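Side-chain contact in C2 toxin component I (Clostridium botulinum, PDB 2J3X), which is the enzymatic component of the binary C2 toxin, an ADP-ribosyltransferase that modifies actin of the host cell: residues 327-332 / 415-420. The protein carries 2 engineered substitutions. Residues are numbered along the deposited sequence; the frame is centred on the assembly and turned at random.
Sequences QKLNEF and KMTQVV
Leu-329 and Phe-332 of helix 326-336 make a buried, wholly apolar contact with Thr-417 and Val-419 of strand 414-426. The helix lies on one face of the five-stranded mixed sheet of the C-terminal half. The two segment axes run nearly parallel, at 15°, and come no closer than 10.7 Å, and the space between is bridged by methyl groups and one aromatic ring.

Leu-329 reaches both strand residues. Leu-329 CD2 lies 3.7 Å from Val-419 CG1, and the two side chains pass each other in opposite directions. Leu-329 CD2 also stands 3.9 Å from Thr-417 CG2. CD1 is a little farther from that methyl. CG2 of Thr-417 is anti to its own backbone N, which turns the methyl to the helix. Thr-417 OG1 is hydrogen-bonded to Asp-315 OD1, outside the two segments.

Both segments lie within the second of the chain's two ADP-ribosyltransferase exoenzyme regions, and the contact joins a helix to the central strand of that region's sheet. Strand 414-426 runs between 363-369 and 397-411. The backbone of Val-419 is hydrogen-bonded to Arg-362 and Ile-364. Gln-418, between the two contact residues, points away from the helix and is hydrogen-bonded to Arg-300 and to the carbonyl O of Ser-359.

Phe-332 lies one helical turn after Leu-329. Its CG is anti to the backbone N (chi1 -179°), and the ring extends to the strand. Phe-332 CE2 is 4.0 Å from Val-419 CG2, an oblique approach. The ring also stacks on Trp-336 and meets Phe-306 edge-to-face.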
# COMPACT_ATOMS: atom_id res chain seq x y z
N GLN A 327 -0.02 -21.39 3.80
CA GLN A 327 -1.41 -21.89 3.79
C GLN A 327 -2.30 -20.95 4.58
O GLN A 327 -3.43 -20.64 4.17
CB GLN A 327 -1.50 -23.30 4.42
CG GLN A 327 -0.84 -24.43 3.62
CD GLN A 327 -0.71 -25.76 4.42
OE1 GLN A 327 -1.00 -25.85 5.63
NE2 GLN A 327 -0.22 -26.80 3.73
N LYS A 328 -1.81 -20.50 5.73
CA LYS A 328 -2.63 -19.60 6.54
C LYS A 328 -2.81 -18.24 5.81
O LYS A 328 -3.88 -17.63 5.87
CB LYS A 328 -1.98 -19.31 7.91
CG LYS A 328 -2.13 -20.45 8.92
CD LYS A 328 -1.56 -19.96 10.27
CE LYS A 328 -1.91 -20.94 11.41
NZ LYS A 328 -1.26 -22.27 11.20
N LEU A 329 -1.73 -17.75 5.21
CA LEU A 329 -1.80 -16.47 4.51
C LEU A 329 -2.82 -16.61 3.38
O LEU A 329 -3.66 -15.74 3.22
CB LEU A 329 -0.44 -16.10 3.94
CG LEU A 329 0.58 -15.58 4.98
CD1 LEU A 329 1.96 -15.48 4.32
CD2 LEU A 329 0.15 -14.15 5.48
N ASN A 330 -2.76 -17.69 2.62
CA ASN A 330 -3.71 -17.87 1.51
C ASN A 330 -5.14 -17.98 1.97
O ASN A 330 -6.05 -17.41 1.33
CB ASN A 330 -3.34 -19.05 0.60
CG ASN A 330 -2.02 -18.82 -0.16
OD1 ASN A 330 -1.63 -17.69 -0.45
ND2 ASN A 330 -1.32 -19.92 -0.47
N GLU A 331 -5.34 -18.71 3.07
CA GLU A 331 -6.68 -18.84 3.60
C GLU A 331 -7.23 -17.47 3.97
O GLU A 331 -8.37 -17.13 3.64
CB GLU A 331 -6.66 -19.74 4.85
CG GLU A 331 -6.47 -21.22 4.47
CD GLU A 331 -5.94 -22.05 5.63
OE1 GLU A 331 -5.87 -21.53 6.77
OE2 GLU A 331 -5.59 -23.24 5.38
N PHE A 332 -6.44 -16.71 4.70
CA PHE A 332 -6.89 -15.41 5.20
C PHE A 332 -7.16 -14.43 4.04
O PHE A 332 -8.17 -13.73 4.06
CB PHE A 332 -5.85 -14.80 6.17
CG PHE A 332 -6.28 -13.48 6.74
CD1 PHE A 332 -7.10 -13.45 7.88
CD2 PHE A 332 -5.84 -12.26 6.16
CE1 PHE A 332 -7.53 -12.24 8.42
CE2 PHE A 332 -6.27 -11.02 6.71
CZ PHE A 332 -7.14 -11.00 7.81
N LYS A 415 11.36 -10.94 13.83
CA LYS A 415 10.60 -10.53 12.63
C LYS A 415 9.25 -11.20 12.75
O LYS A 415 9.14 -12.23 13.45
CB LYS A 415 11.27 -11.09 11.38
CG LYS A 415 12.67 -10.55 11.08
CD LYS A 415 13.08 -10.92 9.68
CE LYS A 415 13.39 -12.39 9.49
NZ LYS A 415 14.43 -12.51 8.38
N MET A 416 8.21 -10.66 12.10
CA MET A 416 6.90 -11.25 12.25
C MET A 416 6.17 -11.16 10.89
O MET A 416 6.20 -10.10 10.24
CB MET A 416 6.13 -10.52 13.38
CG MET A 416 4.80 -11.12 13.67
SD MET A 416 3.86 -10.20 14.92
CE MET A 416 5.22 -9.77 15.95
N THR A 417 5.53 -12.25 10.48
CA THR A 417 4.67 -12.18 9.29
C THR A 417 3.42 -11.40 9.68
O THR A 417 2.70 -11.68 10.67
CB THR A 417 4.31 -13.56 8.74
OG1 THR A 417 5.51 -14.26 8.40
CG2 THR A 417 3.47 -13.44 7.49
N GLN A 418 3.16 -10.39 8.86
CA GLN A 418 2.00 -9.53 9.07
C GLN A 418 1.32 -9.29 7.73
O GLN A 418 1.82 -9.69 6.70
CB GLN A 418 2.41 -8.18 9.67
CG GLN A 418 3.35 -8.35 10.91
CD GLN A 418 3.45 -7.10 11.76
OE1 GLN A 418 3.39 -5.97 11.26
NE2 GLN A 418 3.70 -7.28 13.06
N VAL A 419 0.15 -8.66 7.78
CA VAL A 419 -0.59 -8.45 6.51
C VAL A 419 -1.01 -7.00 6.45
O VAL A 419 -1.59 -6.45 7.43
CB VAL A 419 -1.83 -9.39 6.39
CG1 VAL A 419 -1.40 -10.90 6.10
CG2 VAL A 419 -2.81 -9.23 7.63
N VAL A 420 -0.83 -6.40 5.25
CA VAL A 420 -1.31 -5.04 5.01
C VAL A 420 -2.65 -5.12 4.29
O VAL A 420 -2.72 -5.65 3.17
CB VAL A 420 -0.24 -4.29 4.14
CG1 VAL A 420 -0.73 -2.87 3.77
CG2 VAL A 420 1.11 -4.26 4.94